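Local coordinates for protein outer membrane porin F (PDB 4RLC) that forms an eight-stranded beta-barrel in the Pseudomonas aeruginosa outer membrane and, as a porin, probably lets small molecules pass through it, at residues L83-A88 / G106-N111; A146-Q151 / W165-G170; D55-L60 / I89-T94. One frame throughout, in Å; residues are numbered along the deposited sequence. Where two conformers were deposited one is given.

Interaction 1: residues L83-A88 / G106-N111. With C8E ((hydroxyethyloxy)tri(ethyloxy)octane), chain D.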
loop_
_atom_site.group_PDB
_atom_site.type_symbol
_atom_site.label_atom_id
_atom_site.label_comp_id
_atom_site.label_asym_id
_atom_site.label_seq_id
_atom_site.Cartn_x
_atom_site.Cartn_y
_atom_site.Cartn_z
ATOM N N LEU A 83 -9.090 5.002 -0.462
ATOM C CA LEU A 83 -8.706 3.789 -1.156
ATOM C C LEU A 83 -8.524 2.654 -0.150
ATOM O O LEU A 83 -7.706 2.796 0.795
ATOM C CB LEU A 83 -7.414 4.048 -1.926
ATOM C CG LEU A 83 -6.861 2.938 -2.819
ATOM C CD1 LEU A 83 -7.679 2.952 -4.073
ATOM C CD2 LEU A 83 -5.410 3.171 -3.210
ATOM N N THR A 84 -9.210 1.532 -0.350
ATOM C CA THR A 84 -9.063 0.372 0.506
ATOM C C THR A 84 -8.468 -0.731 -0.317
ATOM O O THR A 84 -8.980 -0.990 -1.408
ATOM C CB THR A 84 -10.409 -0.047 1.015
ATOM O OG1 THR A 84 -11.082 1.104 1.572
ATOM C CG2 THR A 84 -10.248 -1.194 1.989
ATOM N N SER A 85 -7.457 -1.433 0.181
ATOM C CA SER A 85 -6.774 -2.374 -0.675
ATOM C C SER A 85 -6.427 -3.665 0.052
ATOM O O SER A 85 -6.186 -3.660 1.270
ATOM C CB SER A 85 -5.499 -1.686 -1.150
ATOM O OG SER A 85 -4.829 -2.454 -2.075
ATOM N N LEU A 86 -6.490 -4.766 -0.661
ATOM C CA LEU A 86 -6.039 -6.052 -0.157
ATOM C C LEU A 86 -4.979 -6.506 -1.118
ATOM O O LEU A 86 -5.249 -6.726 -2.345
ATOM C CB LEU A 86 -7.183 -7.106 -0.100
ATOM C CG LEU A 86 -6.853 -8.476 0.549
ATOM C CD1 LEU A 86 -6.476 -8.365 2.010
ATOM C CD2 LEU A 86 -8.069 -9.392 0.479
ATOM N N ASP A 87 -3.795 -6.762 -0.551
ATOM C CA ASP A 87 -2.623 -7.097 -1.387
ATOM C C ASP A 87 -1.897 -8.301 -0.820
ATOM O O ASP A 87 -1.838 -8.520 0.372
ATOM C CB ASP A 87 -1.647 -5.918 -1.488
ATOM C CG ASP A 87 -2.276 -4.712 -2.163
ATOM O OD1 ASP A 87 -2.227 -4.614 -3.417
ATOM O OD2 ASP A 87 -2.868 -3.853 -1.411
ATOM N N ALA A 88 -1.332 -9.107 -1.740
ATOM C CA ALA A 88 -0.375 -10.135 -1.399
ATOM C C ALA A 88 1.011 -9.687 -1.709
ATOM O O ALA A 88 1.295 -9.266 -2.873
ATOM C CB ALA A 88 -0.688 -11.371 -2.201
ATOM N N GLY A 106 -2.618 -6.958 -5.964
ATOM C CA GLY A 106 -3.844 -6.957 -5.158
ATOM C C GLY A 106 -4.956 -6.232 -5.879
ATOM O O GLY A 106 -4.883 -5.910 -7.071
ATOM N N LEU A 107 -6.044 -6.041 -5.149
ATOM C CA LEU A 107 -7.189 -5.374 -5.646
ATOM C C LEU A 107 -7.531 -4.232 -4.679
ATOM O O LEU A 107 -7.335 -4.348 -3.457
ATOM C CB LEU A 107 -8.351 -6.348 -5.621
ATOM C CG LEU A 107 -8.318 -7.471 -6.670
ATOM C CD1 LEU A 107 -9.518 -8.387 -6.394
ATOM C CD2 LEU A 107 -8.352 -6.907 -8.068
ATOM N N ALA A 108 -8.060 -3.150 -5.244
ATOM C CA ALA A 108 -8.393 -1.979 -4.501
ATOM C C ALA A 108 -9.752 -1.456 -4.868
ATOM O O ALA A 108 -10.262 -1.665 -5.969
ATOM C CB ALA A 108 -7.338 -0.844 -4.692
ATOM N N HIS A 109 -10.364 -0.761 -3.924
ATOM C CA HIS A 109 -11.591 -0.085 -4.162
ATOM C C HIS A 109 -11.409 1.381 -3.804
ATOM O O HIS A 109 -10.945 1.722 -2.668
ATOM C CB HIS A 109 -12.716 -0.740 -3.304
ATOM C CG HIS A 109 -14.060 -0.150 -3.505
ATOM N ND1 HIS A 109 -14.916 -0.541 -4.514
ATOM C CD2 HIS A 109 -14.697 0.846 -2.839
ATOM C CE1 HIS A 109 -16.029 0.179 -4.455
ATOM N NE2 HIS A 109 -15.920 1.021 -3.440
ATOM N N GLN A 110 -11.732 2.264 -4.751
ATOM C CA GLN A 110 -11.524 3.681 -4.586
ATOM C C GLN A 110 -12.883 4.363 -4.505
ATOM O O GLN A 110 -13.831 4.003 -5.253
ATOM C CB GLN A 110 -10.701 4.161 -5.821
ATOM C CG GLN A 110 -10.310 5.613 -5.843
ATOM C CD GLN A 110 -9.619 6.003 -7.143
ATOM O OE1 GLN A 110 -8.410 6.219 -7.187
ATOM N NE2 GLN A 110 -10.359 6.071 -8.173
ATOM N N ASN A 111 -13.033 5.303 -3.581
ATOM C CA ASN A 111 -14.251 6.103 -3.481
ATOM C C ASN A 111 -13.811 7.538 -3.560
ATOM O O ASN A 111 -13.010 7.985 -2.715
ATOM C CB ASN A 111 -14.969 5.953 -2.142
ATOM C CG ASN A 111 -15.509 4.607 -1.888
ATOM O OD1 ASN A 111 -16.459 4.166 -2.528
ATOM N ND2 ASN A 111 -14.954 3.942 -0.921
HETATM C C1 C8E D . -10.913 -8.659 6.707
HETATM C C2 C8E D . -11.417 -8.270 5.329
HETATM C C3 C8E D . -12.649 -7.371 5.408
HETATM C C4 C8E D . -12.293 -5.888 5.325
HETATM C C5 C8E D . -12.795 -5.241 4.029
HETATM C C6 C8E D . -11.958 -5.653 2.810
HETATM C C7 C8E D . -12.603 -5.232 1.488
HETATM C C8 C8E D . -11.761 -4.228 0.717
HETATM O O9 C8E D . -10.874 -4.889 -0.180
HETATM C C10 C8E D . -10.557 -4.167 -1.382
HETATM C C11 C8E D . -10.989 -4.894 -2.653
HETATM O O12 C8E D . -12.269 -4.469 -3.079
HETATM C C13 C8E D . -12.550 -4.651 -4.464
HETATM C C14 C8E D . -14.013 -4.313 -4.763
HETATM O O HOH W 1 -12.114 2.796 -0.218
#
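Leu83 and Gln110 meet across a non-hydrogen-bonded pair of antiparallel strands, and their side chains cross obliquely. In Leu83, chi1 (-176°) sets CG anti to the backbone N and chi2 (78°) then directs CD1 toward the second strand, 3.7 Å from Gln110 CB and 3.9 Å from Ala108 CB. The glutamine is touched near its root, and its extended chain runs on past the leucine. Ser85 and Asp87 follow Leu83 on the same face. Ser85 OG lies 4.0 Å from Ala108 CB and approaches Asp87 OD2 in an unusually short, and so doubtful, hydrogen bond. The other carboxylate oxygen, OD1, comes within 3.3 Å of Gly106 CA, a close approach made possible by the missing side chain, and accepts a hydrogen bond from Asn129 ND2 on the next strand.

The opposite face carries Thr84, Leu86, Leu107 and His109. Here Thr84 turns its two branches to different tasks: OG1 donates to a water at 2.7 Å, which in turn donates to His109 O, while CG2 rests 3.6 Å from C8 of a detergent molecule. The same detergent passes His109, its O12 being 3.8 Å from His109 CB and its C14 approaching the imidazole obliquely. Between the two faces, Thr84 with His109 and Leu86 with Leu107 form reciprocal pairs of N-H...O=C bonds. His109 O is thus gripped by both Thr84 N and the water.

A polar, mixed face turned to the barrel interior and an outer face crossed by a detergent molecule, carried by one hairpin of strands 80-91 and 98-115, are what an up-and-down outer-membrane beta-barrel presents; the detergent probably lies where lipid would in the membrane.

Interaction 2: residues A146-Q151 / W165-G170. With C8E ((hydroxyethyloxy)tri(ethyloxy)octane), chain E.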
loop_
_atom_site.group_PDB
_atom_site.type_symbol
_atom_site.label_atom_id
_atom_site.label_comp_id
_atom_site.label_asym_id
_atom_site.label_seq_id
_atom_site.Cartn_x
_atom_site.Cartn_y
_atom_site.Cartn_z
ATOM N N ALA A 146 10.363 1.959 1.079
ATOM C CA ALA A 146 10.182 2.838 -0.065
ATOM C C ALA A 146 9.497 2.025 -1.156
ATOM O O ALA A 146 9.887 0.867 -1.357
ATOM C CB ALA A 146 11.564 3.213 -0.643
ATOM N N SER A 147 8.455 2.566 -1.785
ATOM C CA SER A 147 7.566 1.770 -2.639
ATOM C C SER A 147 7.272 2.454 -3.976
ATOM O O SER A 147 7.260 3.693 -4.057
ATOM C CB SER A 147 6.198 1.588 -1.859
ATOM O OG SER A 147 5.541 2.820 -1.533
ATOM N N LEU A 148 6.975 1.633 -4.989
ATOM C CA LEU A 148 6.369 2.038 -6.256
ATOM C C LEU A 148 5.137 1.208 -6.481
ATOM O O LEU A 148 5.210 -0.015 -6.311
ATOM C CB LEU A 148 7.346 1.725 -7.404
ATOM C CG LEU A 148 8.631 2.499 -7.388
ATOM C CD1 LEU A 148 9.531 1.993 -8.516
ATOM C CD2 LEU A 148 8.374 4.010 -7.529
ATOM N N ASP A 149 3.987 1.823 -6.746
ATOM C CA ASP A 149 2.777 1.079 -6.925
ATOM C C ASP A 149 2.075 1.602 -8.182
ATOM O O ASP A 149 1.981 2.801 -8.339
ATOM C CB ASP A 149 1.821 1.261 -5.722
ATOM C CG ASP A 149 2.365 0.675 -4.411
ATOM O OD1 ASP A 149 2.337 -0.568 -4.292
ATOM O OD2 ASP A 149 2.782 1.436 -3.458
ATOM N N GLY A 150 1.557 0.702 -9.016
ATOM C CA GLY A 150 0.647 1.020 -10.162
ATOM C C GLY A 150 -0.783 0.532 -9.894
ATOM O O GLY A 150 -0.995 -0.630 -9.447
ATOM N N GLN A 151 -1.755 1.387 -10.206
ATOM C CA GLN A 151 -3.133 1.015 -10.113
ATOM C C GLN A 151 -3.739 1.109 -11.495
ATOM O O GLN A 151 -3.470 2.057 -12.248
ATOM C CB GLN A 151 -3.902 1.930 -9.179
ATOM C CG GLN A 151 -3.312 2.067 -7.797
ATOM C CD GLN A 151 -3.953 3.236 -7.085
ATOM O OE1 GLN A 151 -4.905 3.069 -6.345
ATOM N NE2 GLN A 151 -3.462 4.438 -7.361
ATOM N N TRP A 165 0.483 5.686 -11.321
ATOM C CA TRP A 165 1.594 5.213 -10.491
ATOM C C TRP A 165 2.017 6.179 -9.418
ATOM O O TRP A 165 1.993 7.381 -9.600
ATOM C CB TRP A 165 2.793 4.869 -11.315
ATOM C CG TRP A 165 2.653 3.585 -12.047
ATOM C CD1 TRP A 165 1.925 3.388 -13.203
ATOM C CD2 TRP A 165 3.314 2.345 -11.781
ATOM N NE1 TRP A 165 2.009 2.102 -13.582
ATOM C CE2 TRP A 165 2.879 1.432 -12.769
ATOM C CE3 TRP A 165 4.189 1.896 -10.793
ATOM C CZ2 TRP A 165 3.327 0.104 -12.812
ATOM C CZ3 TRP A 165 4.606 0.567 -10.806
ATOM C CH2 TRP A 165 4.182 -0.313 -11.809
ATOM N N MET A 166 2.421 5.601 -8.291
ATOM C CA MET A 166 2.772 6.401 -7.148
ATOM C C MET A 166 4.070 5.908 -6.539
ATOM O O MET A 166 4.430 4.723 -6.589
ATOM C CB MET A 166 1.622 6.423 -6.104
ATOM C CG MET A 166 0.879 5.162 -5.971
ATOM S SD MET A 166 -0.597 5.200 -4.920
ATOM C CE MET A 166 -1.254 6.803 -4.887
ATOM N N ALA A 167 4.782 6.851 -5.939
ATOM C CA ALA A 167 5.944 6.528 -5.149
ATOM C C ALA A 167 5.655 6.868 -3.699
ATOM O O ALA A 167 5.004 7.839 -3.408
ATOM C CB ALA A 167 7.112 7.380 -5.549
ATOM N N GLY A 168 6.255 6.115 -2.808
ATOM C CA GLY A 168 5.867 6.303 -1.405
ATOM C C GLY A 168 6.886 5.850 -0.427
ATOM O O GLY A 168 7.852 5.161 -0.760
ATOM N N LEU A 169 6.584 6.137 0.859
ATOM C CA LEU A 169 7.412 5.745 1.949
ATOM C C LEU A 169 6.429 5.210 3.036
ATOM O O LEU A 169 5.243 5.482 2.991
ATOM C CB LEU A 169 8.151 6.918 2.597
ATOM C CG LEU A 169 9.302 7.496 1.785
ATOM C CD1 LEU A 169 9.838 8.740 2.481
ATOM C CD2 LEU A 169 10.410 6.530 1.695
ATOM N N GLY A 170 6.930 4.319 3.837
ATOM C CA GLY A 170 6.146 3.858 4.988
ATOM C C GLY A 170 7.060 3.398 6.107
ATOM O O GLY A 170 8.261 3.265 5.977
HETATM O O12 C8E E . 10.413 7.965 -2.184
HETATM C C13 C8E E . 10.274 9.374 -2.337
HETATM C C14 C8E E . 9.291 9.983 -1.342
HETATM O O15 C8E E . 7.955 9.522 -1.583
HETATM C C16 C8E E . 6.962 10.509 -1.465
HETATM C C17 C8E E . 6.080 10.249 -0.269
HETATM O O18 C8E E . 5.415 11.467 -0.005
HETATM C C19 C8E E . 4.058 11.378 0.309
HETATM C C20 C8E E . 3.515 12.733 0.625
HETATM O O21 C8E E . 4.127 13.768 -0.146
HETATM O O HOH W 2 4.067 3.799 -3.668
HETATM O O HOH W 3 4.508 3.286 0.786
#
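Residues 146-151 and 165-170 run antiparallel at 152° with their axes 4.6 Å apart, joined by reciprocal backbone bonds between Ser147 and Gly168 and between Asp149 and Met166. On the outer face Trp165 lies flat across Gly150. The glycine CA stands 3.5 Å from the centroid of the six-membered ring, 18° off its normal, in a CH-pi contact over the face, and the indole continues back along the peptide, with CE3 3.4 Å from Asp149 C. Its NE1 bonds to Tyr152 OH. Further along the same face Leu148 CD2 meets the Ala167 methyl, and Leu169 CG packs 4.0 Å from C14 of a detergent molecule.

The inner face is mainly polar, though Met166 lies on it too. Ser147 OG, held between its backbone N and carbonyl carbon (chi1 59°), lies beside Gly168 and is hydrogen-bonded to two waters, 2.8 and 2.6 Å from OG. The first of these waters also reaches Asp149 OD2, whose main partner is Lys28 in a salt bridge. Gln151 slants past Met166, its NE2 3.8 Å from SD, and bonds Tyr30 OH.

Strand 120-137 flanks residues 146-151 through backbone bonds, while strand 21-30 lies beyond residues 165-170, its Lys28 and Tyr30 touching Met166 where the first and last strands close the barrel.

Interaction 3: residues D55-L60 / I89-T94. With C8E ((hydroxyethyloxy)tri(ethyloxy)octane), chain B; C8E ((hydroxyethyloxy)tri(ethyloxy)octane), chain C.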
loop_
_atom_site.group_PDB
_atom_site.type_symbol
_atom_site.label_atom_id
_atom_site.label_comp_id
_atom_site.label_asym_id
_atom_site.label_seq_id
_atom_site.Cartn_x
_atom_site.Cartn_y
_atom_site.Cartn_z
ATOM N N ASP A 55 7.744 -15.544 3.856
ATOM C CA ASP A 55 7.924 -14.623 2.759
ATOM C C ASP A 55 6.666 -13.943 2.271
ATOM O O ASP A 55 6.757 -12.874 1.702
ATOM C CB ASP A 55 8.548 -15.352 1.539
ATOM C CG ASP A 55 9.869 -16.068 1.846
ATOM O OD1 ASP A 55 10.627 -15.543 2.662
ATOM O OD2 ASP A 55 10.137 -17.114 1.162
ATOM N N VAL A 56 5.468 -14.572 2.487
ATOM C CA VAL A 56 4.238 -14.089 1.922
ATOM C C VAL A 56 3.402 -13.412 2.998
ATOM O O VAL A 56 3.080 -14.048 4.036
ATOM C CB VAL A 56 3.431 -15.245 1.344
ATOM C CG1 VAL A 56 2.110 -14.728 0.786
ATOM C CG2 VAL A 56 4.250 -15.928 0.268
ATOM N N GLU A 57 3.029 -12.165 2.737
ATOM C CA GLU A 57 2.230 -11.400 3.645
ATOM C C GLU A 57 0.917 -11.004 2.919
ATOM O O GLU A 57 0.925 -10.641 1.708
ATOM C CB GLU A 57 2.987 -10.158 4.038
ATOM C CG GLU A 57 2.257 -9.155 4.935
ATOM C CD GLU A 57 2.957 -7.812 5.108
ATOM O OE1 GLU A 57 4.012 -7.493 4.473
ATOM O OE2 GLU A 57 2.354 -6.994 5.904
ATOM N N LEU A 58 -0.201 -11.100 3.639
ATOM C CA LEU A 58 -1.459 -10.563 3.189
ATOM C C LEU A 58 -1.673 -9.249 3.954
ATOM O O LEU A 58 -1.459 -9.206 5.163
ATOM C CB LEU A 58 -2.596 -11.537 3.524
ATOM C CG LEU A 58 -2.537 -12.882 2.833
ATOM C CD1 LEU A 58 -3.861 -13.611 3.040
ATOM C CD2 LEU A 58 -2.229 -12.698 1.357
ATOM N N ALA A 59 -2.031 -8.166 3.259
ATOM C CA ALA A 59 -2.194 -6.865 3.944
ATOM C C ALA A 59 -3.452 -6.199 3.466
ATOM O O ALA A 59 -3.782 -6.158 2.253
ATOM C CB ALA A 59 -0.972 -5.962 3.663
ATOM N N LEU A 60 -4.135 -5.619 4.426
ATOM C CA LEU A 60 -5.281 -4.768 4.243
ATOM C C LEU A 60 -4.842 -3.322 4.560
ATOM O O LEU A 60 -4.282 -3.005 5.633
ATOM C CB LEU A 60 -6.374 -5.243 5.275
ATOM C CG LEU A 60 -7.641 -4.406 5.292
ATOM C CD1 LEU A 60 -8.406 -4.534 3.985
ATOM C CD2 LEU A 60 -8.534 -4.883 6.497
ATOM N N ILE A 89 1.917 -9.833 -0.740
ATOM C CA ILE A 89 3.266 -9.300 -0.873
ATOM C C ILE A 89 4.286 -10.436 -0.692
ATOM O O ILE A 89 4.198 -11.222 0.258
ATOM C CB ILE A 89 3.484 -8.236 0.207
ATOM C CG1 ILE A 89 2.508 -7.087 -0.013
ATOM C CG2 ILE A 89 4.913 -7.718 0.089
ATOM C CD1 ILE A 89 1.288 -7.233 0.858
ATOM N N TYR A 90 5.142 -10.618 -1.693
ATOM C CA TYR A 90 6.179 -11.580 -1.613
ATOM C C TYR A 90 7.477 -10.872 -1.265
ATOM O O TYR A 90 7.921 -10.007 -2.050
ATOM C CB TYR A 90 6.365 -12.337 -2.989
ATOM C CG TYR A 90 7.502 -13.347 -2.859
ATOM C CD1 TYR A 90 7.323 -14.549 -2.191
ATOM C CD2 TYR A 90 8.761 -13.030 -3.281
ATOM C CE1 TYR A 90 8.345 -15.427 -2.031
ATOM C CE2 TYR A 90 9.819 -13.889 -3.112
ATOM C CZ TYR A 90 9.618 -15.097 -2.520
ATOM O OH TYR A 90 10.705 -15.894 -2.363
ATOM N N HIS A 91 8.165 -11.328 -0.219
ATOM C CA HIS A 91 9.402 -10.773 0.264
ATOM C C HIS A 91 10.555 -11.621 -0.111
ATOM O O HIS A 91 10.645 -12.797 0.173
ATOM C CB HIS A 91 9.444 -10.596 1.778
ATOM C CG HIS A 91 8.404 -9.664 2.313
ATOM N ND1 HIS A 91 7.065 -9.990 2.432
ATOM C CD2 HIS A 91 8.525 -8.421 2.843
ATOM C CE1 HIS A 91 6.404 -9.002 3.011
ATOM N NE2 HIS A 91 7.265 -8.033 3.258
ATOM N N PHE A 92 11.498 -10.967 -0.795
ATOM C CA PHE A 92 12.785 -11.516 -0.982
ATOM C C PHE A 92 13.668 -11.389 0.255
ATOM O O PHE A 92 13.224 -10.815 1.308
ATOM C CB PHE A 92 13.447 -10.884 -2.215
ATOM C CG PHE A 92 12.716 -11.161 -3.481
ATOM C CD1 PHE A 92 11.638 -10.402 -3.870
ATOM C CD2 PHE A 92 13.103 -12.230 -4.296
ATOM C CE1 PHE A 92 10.929 -10.714 -5.038
ATOM C CE2 PHE A 92 12.435 -12.497 -5.482
ATOM C CZ PHE A 92 11.360 -11.731 -5.845
ATOM N N GLY A 93 14.844 -11.974 0.208
ATOM C CA GLY A 93 15.695 -11.943 1.430
ATOM C C GLY A 93 15.082 -12.858 2.495
ATOM O O GLY A 93 14.200 -13.704 2.187
ATOM N N THR A 94 15.483 -12.635 3.742
ATOM C CA THR A 94 15.038 -13.513 4.814
ATOM C C THR A 94 14.586 -12.689 5.961
ATOM O O THR A 94 15.017 -11.522 6.104
ATOM C CB THR A 94 16.179 -14.449 5.302
ATOM O OG1 THR A 94 17.292 -13.642 5.671
ATOM C CG2 THR A 94 16.594 -15.429 4.229
HETATM C C1 C8E B . 11.846 2.286 -5.048
HETATM C C2 C8E B . 12.467 0.905 -4.953
HETATM C C3 C8E B . 11.963 -0.119 -5.959
HETATM C C4 C8E B . 12.558 -1.470 -5.612
HETATM C C5 C8E B . 12.374 -2.615 -6.588
HETATM C C6 C8E B . 12.851 -3.911 -5.934
HETATM C C7 C8E B . 12.198 -5.202 -6.435
HETATM C C8 C8E B . 12.832 -6.412 -5.743
HETATM O O9 C8E B . 12.585 -7.674 -6.387
HETATM C C10 C8E B . 13.609 -8.705 -6.439
HETATM C C11 C8E B . 14.734 -8.755 -5.408
HETATM O O12 C8E B . 15.571 -9.801 -5.907
HETATM C C13 C8E B . 16.553 -10.441 -5.098
HETATM C C14 C8E B . 17.507 -9.481 -4.434
HETATM O O15 C8E B . 16.912 -9.315 -3.136
HETATM C C1 C8E C . -11.699 0.871 5.751
HETATM C C2 C8E C . -11.055 -0.462 6.049
HETATM C C3 C8E C . -9.942 -0.393 7.102
HETATM C C4 C8E C . -8.797 -1.281 6.642
HETATM C C5 C8E C . -7.632 -1.416 7.614
HETATM C C6 C8E C . -7.074 -0.135 8.184
HETATM C C7 C8E C . -5.708 -0.429 8.790
HETATM C C8 C8E C . -5.073 0.744 9.529
HETATM O O9 C8E C . -4.183 0.208 10.532
HETATM C C10 C8E C . -2.937 0.882 10.786
HETATM C C11 C8E C . -3.062 1.986 11.840
HETATM O O12 C8E C . -1.774 2.469 12.297
HETATM C C13 C8E C . -1.144 3.443 11.461
HETATM C C14 C8E C . -1.785 4.819 11.620
HETATM O O15 C8E C . -1.959 5.423 10.335
HETATM C C16 C8E C . -2.238 6.819 10.350
HETATM C C17 C8E C . -1.512 7.424 9.177
HETATM O O18 C8E C . -2.215 8.546 8.683
HETATM O O HOH W 4 12.907 -16.346 3.602
#
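The carbonyl of Asp55 receives two N-H groups of His91 where the neighbouring strands 56-66 and 80-91 of the beta-barrel pair antiparallel, at the end of the barrel where the short turns lie, probably the periplasmic one. Asp55 O accepts from His91 N at 2.8 Å and from the ring nitrogen ND1 at 3.0 Å, the two donors coming from opposite faces of the carbonyl plane. Asp55 CB also lies 3.6 Å from Tyr90 CE1, with carboxylate and ring side by side but turned 72° apart; OD1 is bound by Arg100. Val56 crosses Tyr90 at about a right angle and puts CG2 at the ring edge. Beyond that ring, Phe92 has Tyr90 CE2 over one face and a detergent carbon, C10, over the other.

Glu57 exchanges two backbone bonds with Ile89. Its chi1 of 176° puts CG anti to its N, the chain continues extended, and OE1 ends at the edge of the His91 ring, 3.2 Å from CE1 and nearly coplanar. Lys135 pairs with both Glu57 OE1 and His91 NE2, consistent with a neutral imidazole protonated on ND1. Ala59 then closes the contact on the inner face, its CB touching Ile89 CD1 at 3.8 Å.

In the fold
All three contacts belong to one closed antiparallel sheet. Interactions 1 and 3 share strand 80-91, which pairs with strand 98-115 on one side and strand 56-66 on the other; their centres are 16 Å apart, and a probable hydrogen bond from Asp87 N to Ala59 O, 2.9 Å long, joins them directly. Interaction 2 lies across the barrel from interaction 1, centres 13 Å apart, yet the two meet through the interior, where Leu83 CD2 comes within 3.2 Å of Gln151 OE1. Interactions 2 and 3 do not touch, their nearest atoms being about 8 Å apart. Detergent molecules lie against the outer surface at all three.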